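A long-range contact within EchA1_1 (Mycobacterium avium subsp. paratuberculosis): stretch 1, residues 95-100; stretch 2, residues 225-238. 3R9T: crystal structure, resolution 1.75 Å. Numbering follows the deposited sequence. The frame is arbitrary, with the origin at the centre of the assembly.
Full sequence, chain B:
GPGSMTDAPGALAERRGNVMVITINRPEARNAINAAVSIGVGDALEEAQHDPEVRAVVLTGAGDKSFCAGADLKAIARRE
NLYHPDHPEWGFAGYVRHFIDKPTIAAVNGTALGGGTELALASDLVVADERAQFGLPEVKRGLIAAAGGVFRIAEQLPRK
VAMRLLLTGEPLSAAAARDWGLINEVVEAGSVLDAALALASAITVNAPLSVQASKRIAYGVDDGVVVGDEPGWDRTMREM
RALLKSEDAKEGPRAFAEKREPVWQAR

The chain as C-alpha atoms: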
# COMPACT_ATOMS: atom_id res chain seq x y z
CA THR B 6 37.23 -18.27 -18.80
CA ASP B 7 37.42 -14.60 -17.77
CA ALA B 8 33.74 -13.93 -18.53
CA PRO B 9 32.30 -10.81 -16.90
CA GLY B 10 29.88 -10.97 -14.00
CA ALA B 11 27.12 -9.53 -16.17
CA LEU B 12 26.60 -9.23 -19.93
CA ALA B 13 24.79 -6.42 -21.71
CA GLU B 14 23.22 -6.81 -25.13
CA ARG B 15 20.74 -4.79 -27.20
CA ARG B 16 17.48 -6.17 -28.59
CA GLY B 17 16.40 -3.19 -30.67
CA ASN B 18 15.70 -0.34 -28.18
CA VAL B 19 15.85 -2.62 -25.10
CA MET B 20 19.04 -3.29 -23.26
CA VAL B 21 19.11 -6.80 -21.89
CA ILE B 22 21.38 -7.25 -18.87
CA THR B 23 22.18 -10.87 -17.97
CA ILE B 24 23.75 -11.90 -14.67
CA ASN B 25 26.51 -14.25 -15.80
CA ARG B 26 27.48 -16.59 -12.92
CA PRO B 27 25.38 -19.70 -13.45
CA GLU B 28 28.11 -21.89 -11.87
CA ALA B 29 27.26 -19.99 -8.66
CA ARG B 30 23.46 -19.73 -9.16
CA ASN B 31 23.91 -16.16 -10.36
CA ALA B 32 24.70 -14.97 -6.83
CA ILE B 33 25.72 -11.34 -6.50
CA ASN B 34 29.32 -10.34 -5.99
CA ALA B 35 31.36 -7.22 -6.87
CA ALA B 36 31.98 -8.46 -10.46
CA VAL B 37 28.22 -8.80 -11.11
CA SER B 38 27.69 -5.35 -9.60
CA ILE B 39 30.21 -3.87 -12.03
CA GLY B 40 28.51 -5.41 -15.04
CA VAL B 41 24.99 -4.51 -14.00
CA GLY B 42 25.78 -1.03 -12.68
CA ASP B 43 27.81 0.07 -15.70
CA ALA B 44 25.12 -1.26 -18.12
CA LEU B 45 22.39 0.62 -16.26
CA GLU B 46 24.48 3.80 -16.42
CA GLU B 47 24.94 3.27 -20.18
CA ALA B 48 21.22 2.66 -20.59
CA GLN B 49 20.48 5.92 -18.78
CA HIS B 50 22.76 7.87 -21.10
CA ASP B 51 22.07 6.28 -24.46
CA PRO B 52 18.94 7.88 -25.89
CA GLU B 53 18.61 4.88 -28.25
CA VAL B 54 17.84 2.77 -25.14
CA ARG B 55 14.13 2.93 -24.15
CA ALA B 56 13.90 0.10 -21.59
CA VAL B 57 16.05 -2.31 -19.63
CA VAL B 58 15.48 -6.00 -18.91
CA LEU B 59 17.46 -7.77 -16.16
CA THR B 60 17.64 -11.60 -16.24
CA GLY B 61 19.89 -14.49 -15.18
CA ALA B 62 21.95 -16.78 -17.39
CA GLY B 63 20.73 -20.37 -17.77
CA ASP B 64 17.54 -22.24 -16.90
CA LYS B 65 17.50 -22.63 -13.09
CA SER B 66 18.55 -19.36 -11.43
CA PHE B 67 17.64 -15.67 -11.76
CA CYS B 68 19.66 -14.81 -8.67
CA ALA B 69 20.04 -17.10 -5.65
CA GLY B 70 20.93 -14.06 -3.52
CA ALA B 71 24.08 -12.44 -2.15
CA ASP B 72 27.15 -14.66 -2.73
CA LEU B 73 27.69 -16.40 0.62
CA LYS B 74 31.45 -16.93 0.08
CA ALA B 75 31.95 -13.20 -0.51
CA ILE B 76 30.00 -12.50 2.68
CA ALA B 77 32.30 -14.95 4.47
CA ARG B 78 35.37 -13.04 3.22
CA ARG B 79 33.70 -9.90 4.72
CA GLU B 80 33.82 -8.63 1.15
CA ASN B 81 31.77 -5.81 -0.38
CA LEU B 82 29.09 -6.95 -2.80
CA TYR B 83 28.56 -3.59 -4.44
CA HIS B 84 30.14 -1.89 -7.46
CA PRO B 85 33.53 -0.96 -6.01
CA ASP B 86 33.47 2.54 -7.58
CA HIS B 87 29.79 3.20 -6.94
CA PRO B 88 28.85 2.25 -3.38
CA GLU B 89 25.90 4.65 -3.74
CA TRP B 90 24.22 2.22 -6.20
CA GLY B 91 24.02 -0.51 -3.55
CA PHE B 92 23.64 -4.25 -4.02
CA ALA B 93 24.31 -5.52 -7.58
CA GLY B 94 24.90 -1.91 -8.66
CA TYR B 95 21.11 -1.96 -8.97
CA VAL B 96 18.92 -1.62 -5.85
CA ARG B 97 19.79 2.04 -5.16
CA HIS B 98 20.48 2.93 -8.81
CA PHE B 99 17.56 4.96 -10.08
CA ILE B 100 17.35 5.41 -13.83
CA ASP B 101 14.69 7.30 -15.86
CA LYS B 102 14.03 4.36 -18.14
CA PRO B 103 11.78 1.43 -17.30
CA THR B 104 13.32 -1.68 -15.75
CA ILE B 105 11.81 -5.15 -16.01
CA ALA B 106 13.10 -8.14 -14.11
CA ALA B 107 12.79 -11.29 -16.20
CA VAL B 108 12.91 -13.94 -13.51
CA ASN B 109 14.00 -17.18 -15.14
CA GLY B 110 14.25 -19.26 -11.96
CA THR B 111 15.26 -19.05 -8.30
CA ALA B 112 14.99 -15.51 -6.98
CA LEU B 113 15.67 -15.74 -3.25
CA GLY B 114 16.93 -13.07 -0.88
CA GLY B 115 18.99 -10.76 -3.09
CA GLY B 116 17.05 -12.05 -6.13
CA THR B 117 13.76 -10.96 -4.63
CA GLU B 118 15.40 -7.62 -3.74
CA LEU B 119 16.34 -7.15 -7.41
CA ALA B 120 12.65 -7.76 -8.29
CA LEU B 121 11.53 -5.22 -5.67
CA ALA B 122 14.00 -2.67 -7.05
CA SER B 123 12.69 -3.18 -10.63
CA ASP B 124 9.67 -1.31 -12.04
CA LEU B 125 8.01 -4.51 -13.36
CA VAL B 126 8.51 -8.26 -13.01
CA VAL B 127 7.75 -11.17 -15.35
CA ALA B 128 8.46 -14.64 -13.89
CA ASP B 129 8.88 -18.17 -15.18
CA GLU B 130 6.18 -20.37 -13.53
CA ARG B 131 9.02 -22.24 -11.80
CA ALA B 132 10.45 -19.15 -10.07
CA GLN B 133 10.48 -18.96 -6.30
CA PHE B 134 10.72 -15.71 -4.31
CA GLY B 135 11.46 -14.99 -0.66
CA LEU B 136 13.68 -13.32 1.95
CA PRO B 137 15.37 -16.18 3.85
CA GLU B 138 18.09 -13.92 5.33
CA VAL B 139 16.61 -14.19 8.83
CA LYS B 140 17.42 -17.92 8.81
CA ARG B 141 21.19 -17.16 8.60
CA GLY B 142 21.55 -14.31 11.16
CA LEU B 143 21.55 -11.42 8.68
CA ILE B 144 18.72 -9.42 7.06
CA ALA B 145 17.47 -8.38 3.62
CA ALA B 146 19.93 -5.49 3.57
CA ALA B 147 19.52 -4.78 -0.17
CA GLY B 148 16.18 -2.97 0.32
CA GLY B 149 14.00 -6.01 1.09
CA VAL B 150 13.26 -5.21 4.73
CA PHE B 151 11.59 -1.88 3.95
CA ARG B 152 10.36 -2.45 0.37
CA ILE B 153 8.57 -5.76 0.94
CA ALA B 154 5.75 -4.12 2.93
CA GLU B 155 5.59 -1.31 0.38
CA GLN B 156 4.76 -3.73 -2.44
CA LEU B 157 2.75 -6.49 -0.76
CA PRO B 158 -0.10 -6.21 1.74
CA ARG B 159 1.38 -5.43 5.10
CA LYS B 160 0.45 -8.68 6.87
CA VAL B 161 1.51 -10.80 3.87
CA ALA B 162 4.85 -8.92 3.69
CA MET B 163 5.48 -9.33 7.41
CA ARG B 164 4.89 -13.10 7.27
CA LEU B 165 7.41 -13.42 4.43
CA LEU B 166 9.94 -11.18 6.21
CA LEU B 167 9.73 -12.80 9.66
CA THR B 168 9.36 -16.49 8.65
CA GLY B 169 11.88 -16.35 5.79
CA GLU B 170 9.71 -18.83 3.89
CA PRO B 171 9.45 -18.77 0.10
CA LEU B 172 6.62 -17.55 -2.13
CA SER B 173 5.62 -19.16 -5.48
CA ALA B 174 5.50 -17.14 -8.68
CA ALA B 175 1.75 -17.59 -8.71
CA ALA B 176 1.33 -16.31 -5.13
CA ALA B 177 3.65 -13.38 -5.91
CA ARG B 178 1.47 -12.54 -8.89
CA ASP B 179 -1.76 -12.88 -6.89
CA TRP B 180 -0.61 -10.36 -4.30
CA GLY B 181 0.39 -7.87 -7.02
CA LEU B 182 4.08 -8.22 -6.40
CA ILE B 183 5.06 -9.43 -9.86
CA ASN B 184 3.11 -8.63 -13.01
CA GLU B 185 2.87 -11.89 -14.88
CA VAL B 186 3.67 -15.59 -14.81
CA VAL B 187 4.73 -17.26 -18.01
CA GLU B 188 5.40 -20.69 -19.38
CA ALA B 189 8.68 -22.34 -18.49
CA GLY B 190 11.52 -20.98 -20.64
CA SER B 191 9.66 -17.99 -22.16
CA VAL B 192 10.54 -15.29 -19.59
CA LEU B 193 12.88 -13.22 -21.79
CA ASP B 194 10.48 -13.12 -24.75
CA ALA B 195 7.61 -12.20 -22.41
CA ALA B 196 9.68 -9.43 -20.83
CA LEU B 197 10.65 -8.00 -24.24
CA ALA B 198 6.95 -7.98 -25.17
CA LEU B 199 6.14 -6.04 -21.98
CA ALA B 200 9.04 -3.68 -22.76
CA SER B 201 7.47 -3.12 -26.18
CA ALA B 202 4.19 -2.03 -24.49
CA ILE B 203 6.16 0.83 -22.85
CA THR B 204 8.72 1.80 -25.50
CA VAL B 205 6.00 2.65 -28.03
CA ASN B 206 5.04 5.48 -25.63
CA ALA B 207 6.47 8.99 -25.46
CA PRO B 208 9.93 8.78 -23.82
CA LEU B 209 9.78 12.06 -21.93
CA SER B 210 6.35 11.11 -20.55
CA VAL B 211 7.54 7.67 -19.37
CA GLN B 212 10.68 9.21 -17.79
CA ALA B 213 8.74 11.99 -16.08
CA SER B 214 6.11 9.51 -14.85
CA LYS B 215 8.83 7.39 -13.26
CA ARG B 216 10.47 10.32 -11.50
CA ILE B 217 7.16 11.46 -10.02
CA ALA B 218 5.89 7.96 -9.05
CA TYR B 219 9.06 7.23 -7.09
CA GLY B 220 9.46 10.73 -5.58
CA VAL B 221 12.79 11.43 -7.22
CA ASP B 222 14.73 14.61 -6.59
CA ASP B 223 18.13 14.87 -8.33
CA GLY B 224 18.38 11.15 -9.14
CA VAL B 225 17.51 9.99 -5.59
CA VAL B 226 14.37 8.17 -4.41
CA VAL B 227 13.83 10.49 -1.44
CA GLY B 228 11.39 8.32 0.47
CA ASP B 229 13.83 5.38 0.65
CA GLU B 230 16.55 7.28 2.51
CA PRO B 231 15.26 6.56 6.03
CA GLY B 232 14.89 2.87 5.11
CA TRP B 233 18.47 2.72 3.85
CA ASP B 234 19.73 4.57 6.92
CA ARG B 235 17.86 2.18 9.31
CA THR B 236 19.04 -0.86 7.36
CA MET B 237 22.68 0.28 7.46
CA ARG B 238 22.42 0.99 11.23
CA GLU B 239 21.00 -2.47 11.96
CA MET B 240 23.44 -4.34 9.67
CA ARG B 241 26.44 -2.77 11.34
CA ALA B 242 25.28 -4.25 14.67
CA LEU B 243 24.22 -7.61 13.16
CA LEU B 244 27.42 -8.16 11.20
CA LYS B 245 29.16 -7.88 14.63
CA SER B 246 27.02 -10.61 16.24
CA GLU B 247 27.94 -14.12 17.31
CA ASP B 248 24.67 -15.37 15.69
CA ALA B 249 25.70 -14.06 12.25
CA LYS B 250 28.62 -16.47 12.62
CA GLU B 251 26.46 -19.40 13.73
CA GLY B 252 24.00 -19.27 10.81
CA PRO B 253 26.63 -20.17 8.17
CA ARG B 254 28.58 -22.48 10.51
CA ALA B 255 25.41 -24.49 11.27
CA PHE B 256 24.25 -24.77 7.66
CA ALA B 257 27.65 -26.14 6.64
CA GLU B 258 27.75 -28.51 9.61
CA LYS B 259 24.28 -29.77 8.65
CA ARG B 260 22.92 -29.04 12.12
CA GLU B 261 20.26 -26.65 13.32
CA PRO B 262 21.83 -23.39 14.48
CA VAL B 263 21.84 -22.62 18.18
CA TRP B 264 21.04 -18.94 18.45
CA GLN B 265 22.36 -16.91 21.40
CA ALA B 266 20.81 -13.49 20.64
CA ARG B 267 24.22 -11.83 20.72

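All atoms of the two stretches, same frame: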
# COMPACT_ATOMS: atom_id res chain seq x y z
N TYR B 95 22.48 -1.97 -8.45
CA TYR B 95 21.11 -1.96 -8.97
C TYR B 95 20.04 -1.43 -8.02
O TYR B 95 19.20 -0.65 -8.44
CB TYR B 95 20.72 -3.39 -9.40
CG TYR B 95 19.45 -3.52 -10.22
CD1 TYR B 95 19.48 -3.39 -11.60
CD2 TYR B 95 18.22 -3.81 -9.62
CE1 TYR B 95 18.35 -3.53 -12.37
CE2 TYR B 95 17.06 -3.93 -10.39
CZ TYR B 95 17.14 -3.83 -11.78
OH TYR B 95 16.03 -3.93 -12.59
N VAL B 96 20.07 -1.85 -6.76
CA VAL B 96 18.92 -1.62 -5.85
C VAL B 96 18.76 -0.18 -5.35
O VAL B 96 17.68 0.19 -4.87
CB VAL B 96 18.88 -2.59 -4.65
CG1 VAL B 96 18.84 -4.03 -5.12
CG2 VAL B 96 20.04 -2.32 -3.67
N ARG B 97 19.83 0.60 -5.44
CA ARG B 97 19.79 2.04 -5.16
C ARG B 97 20.35 2.81 -6.36
O ARG B 97 21.06 3.79 -6.20
CB ARG B 97 20.62 2.35 -3.91
CG ARG B 97 20.30 3.63 -3.21
CD ARG B 97 21.06 3.64 -1.88
NE ARG B 97 20.79 4.79 -1.04
CZ ARG B 97 21.41 5.04 0.12
NH1 ARG B 97 22.34 4.21 0.58
NH2 ARG B 97 21.09 6.12 0.82
N HIS B 98 20.01 2.35 -7.56
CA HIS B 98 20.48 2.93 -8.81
C HIS B 98 19.29 3.33 -9.67
O HIS B 98 18.94 2.65 -10.62
CB HIS B 98 21.34 1.90 -9.53
CG HIS B 98 22.12 2.45 -10.68
ND1 HIS B 98 23.12 1.72 -11.29
CD2 HIS B 98 22.08 3.64 -11.33
CE1 HIS B 98 23.66 2.44 -12.26
NE2 HIS B 98 23.05 3.61 -12.30
N PHE B 99 18.69 4.46 -9.34
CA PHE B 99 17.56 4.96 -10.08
C PHE B 99 18.01 5.40 -11.47
O PHE B 99 18.97 6.18 -11.62
CB PHE B 99 16.89 6.14 -9.38
CG PHE B 99 15.72 6.68 -10.16
CD1 PHE B 99 14.47 6.10 -10.03
CD2 PHE B 99 15.89 7.71 -11.08
CE1 PHE B 99 13.39 6.55 -10.79
CE2 PHE B 99 14.81 8.19 -11.83
CZ PHE B 99 13.57 7.61 -11.68
N ILE B 100 17.28 4.91 -12.47
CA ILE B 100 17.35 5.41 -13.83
C ILE B 100 15.94 5.77 -14.32
O ILE B 100 14.94 5.20 -13.88
CB ILE B 100 18.05 4.43 -14.81
CG1 ILE B 100 17.22 3.16 -15.08
CG2 ILE B 100 19.48 4.13 -14.32
CD1 ILE B 100 17.73 2.38 -16.31
N VAL B 225 17.67 10.76 -6.83
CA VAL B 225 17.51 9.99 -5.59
C VAL B 225 16.04 9.75 -5.26
O VAL B 225 15.25 10.68 -5.30
CB VAL B 225 18.16 10.73 -4.39
CG1 VAL B 225 17.97 9.94 -3.09
CG2 VAL B 225 19.63 10.96 -4.66
N VAL B 226 15.70 8.51 -4.92
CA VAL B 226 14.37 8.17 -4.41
C VAL B 226 14.36 8.63 -2.94
O VAL B 226 14.83 7.93 -2.04
CB VAL B 226 14.07 6.67 -4.55
CG1 VAL B 226 12.67 6.32 -4.00
CG2 VAL B 226 14.21 6.25 -6.03
N VAL B 227 13.77 9.80 -2.72
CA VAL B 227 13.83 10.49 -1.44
C VAL B 227 13.26 9.68 -0.29
O VAL B 227 13.83 9.64 0.81
CB VAL B 227 13.02 11.80 -1.53
CG1 VAL B 227 12.85 12.44 -0.16
CG2 VAL B 227 13.69 12.75 -2.49
N GLY B 228 12.12 9.06 -0.55
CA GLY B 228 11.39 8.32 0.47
C GLY B 228 12.10 7.08 0.99
O GLY B 228 11.78 6.61 2.08
N ASP B 229 13.07 6.56 0.22
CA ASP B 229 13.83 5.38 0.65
C ASP B 229 14.97 5.67 1.63
O ASP B 229 15.51 4.75 2.25
CB ASP B 229 14.43 4.65 -0.55
CG ASP B 229 13.41 3.94 -1.40
OD1 ASP B 229 12.22 3.82 -0.99
OD2 ASP B 229 13.83 3.50 -2.51
N GLU B 230 15.35 6.94 1.75
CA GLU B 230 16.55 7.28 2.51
C GLU B 230 16.49 6.84 3.99
O GLU B 230 17.45 6.27 4.49
CB GLU B 230 16.91 8.75 2.33
CG GLU B 230 17.28 9.04 0.87
CD GLU B 230 18.46 8.18 0.39
OE1 GLU B 230 18.30 7.38 -0.56
OE2 GLU B 230 19.54 8.28 1.00
N PRO B 231 15.33 7.03 4.65
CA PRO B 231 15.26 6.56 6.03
C PRO B 231 15.37 5.04 6.13
O PRO B 231 16.01 4.54 7.05
CB PRO B 231 13.89 7.05 6.51
CG PRO B 231 13.62 8.24 5.64
CD PRO B 231 14.17 7.86 4.30
N GLY B 232 14.77 4.33 5.18
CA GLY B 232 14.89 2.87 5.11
C GLY B 232 16.32 2.41 4.95
O GLY B 232 16.75 1.49 5.64
N TRP B 233 17.05 3.05 4.03
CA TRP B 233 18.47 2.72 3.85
C TRP B 233 19.27 3.00 5.11
O TRP B 233 20.10 2.20 5.51
CB TRP B 233 19.07 3.47 2.67
CG TRP B 233 18.61 2.97 1.33
CD1 TRP B 233 17.97 3.70 0.36
CD2 TRP B 233 18.75 1.64 0.79
NE1 TRP B 233 17.69 2.91 -0.72
CE2 TRP B 233 18.17 1.65 -0.50
CE3 TRP B 233 19.30 0.44 1.26
CZ2 TRP B 233 18.12 0.52 -1.32
CZ3 TRP B 233 19.25 -0.70 0.44
CH2 TRP B 233 18.65 -0.64 -0.83
N ASP B 234 19.04 4.17 5.69
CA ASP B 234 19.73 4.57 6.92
C ASP B 234 19.48 3.57 8.05
O ASP B 234 20.43 3.15 8.72
CB ASP B 234 19.28 5.96 7.34
CG ASP B 234 19.78 7.06 6.42
OD1 ASP B 234 20.62 6.79 5.54
OD2 ASP B 234 19.33 8.21 6.60
N ARG B 235 18.21 3.17 8.26
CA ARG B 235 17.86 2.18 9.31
C ARG B 235 18.46 0.83 9.02
O ARG B 235 18.95 0.17 9.92
CB ARG B 235 16.36 2.06 9.51
CG ARG B 235 15.77 3.27 10.15
CD ARG B 235 14.30 3.11 10.42
NE ARG B 235 13.75 4.40 10.82
CZ ARG B 235 12.93 5.15 10.09
NH1 ARG B 235 12.47 4.73 8.92
NH2 ARG B 235 12.54 6.34 10.56
N THR B 236 18.44 0.42 7.76
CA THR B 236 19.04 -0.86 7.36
C THR B 236 20.55 -0.89 7.64
O THR B 236 21.06 -1.86 8.22
CB THR B 236 18.78 -1.15 5.87
OG1 THR B 236 17.36 -1.23 5.64
CG2 THR B 236 19.49 -2.45 5.43
N MET B 237 21.24 0.18 7.25
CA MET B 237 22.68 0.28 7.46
C MET B 237 23.02 0.23 8.96
O MET B 237 23.94 -0.47 9.38
CB MET B 237 23.22 1.56 6.79
CG MET B 237 23.39 1.42 5.28
SD MET B 237 23.56 2.96 4.34
CE MET B 237 23.76 2.30 2.69
N ARG B 238 22.27 0.97 9.76
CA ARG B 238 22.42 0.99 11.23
C ARG B 238 22.29 -0.41 11.84
O ARG B 238 23.10 -0.81 12.68
CB ARG B 238 21.38 1.96 11.81
CG ARG B 238 21.09 1.93 13.30
CD ARG B 238 20.14 3.10 13.65
NE ARG B 238 18.71 2.75 13.76
CZ ARG B 238 17.69 3.58 13.52
NH1 ARG B 238 17.90 4.82 13.08
NH2 ARG B 238 16.45 3.15 13.68
O HOH W 1 21.91 5.94 3.47

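This is a small contact organised around one extended arginine, Arg-97, which lies flat on the indole of Trp-233 and reaches past it to an acid on the same helix, with a few apolar touches completing the interface. The two stretches are more than 120 residues apart in sequence and bury 362 Å² between them, both sides summed; Arg-97 has the largest share, and Trp-233 comes next.

The first rule is reach. Stretch 1 has no regular helix or strand here, and Arg-97 sends its CA-to-CB bond toward the other stretch with chi1, chi2 and chi3 all t, so the side chain is extended and reaches across the side of the helix that carries Glu-230, Trp-233 and Met-237. On the way out the aliphatic part is put to use: Arg-97 CD sits 3.7 Å from the centroid of the five-membered ring of Trp-233, only 12° off the ring normal, a CH-pi contact over the face. The guanidinium then continues in the same layer. Its plane is tilted by 19° from that of the indole, the centres are 4.0 Å apart, and the closest pair is Arg-97 NE to Trp-233 CD1 at 3.3 Å. The cation-pi component is off-centre, with Arg-97 CZ 30° off the normal of the five-membered ring, as expected when the methylene rather than the charge occupies the position above the ring centre.

Stacking uses a face of the guanidinium and leaves its edge free for polar partners. Near its plane stands Glu-230, one turn before Trp-233, whose CA-to-CB bond points sideways but whose carboxylate comes nearer through chi1 and chi2 both m. Arg-97 NH2 donates to Glu-230 OE2 at 2.7 Å, forming a salt bridge, while its bond to Glu-230 OE1 at 3.4 Å is weak; the pairing is therefore lopsided rather than an even fork. The same nitrogen, Arg-97 NH2, donates to a water at 2.8 Å, and that water donates to Asp-234 OD1 at 2.6 Å, so a second acid is linked to the arginine without direct contact. Also at the edge, Met-237 CE approaches Arg-97 NH1 to 3.2 Å. With Glu-230, Trp-233 and Met-237 spaced three and four residues apart, successive turns of the helix present acid, aromatic and thioether to a single side chain.

The apolar contacts are simpler. Val-96 CG2 packs 3.6 Å from Trp-233 CH2, at the six-membered end of the indole, so consecutive residues of stretch 1 engage different parts of one tryptophan. Farther along, Phe-99 CD1 meets Val-226 CG2 at 4.0 Å in an oblique approach, joining stretch 1 to the short strand that precedes the helix. His-98, between Arg-97 and Phe-99, does not touch stretch 2. For a designer, the lesson is economy: one straight arginine supplies methylene, flat cation and polar edge, each matched by a suitable partner.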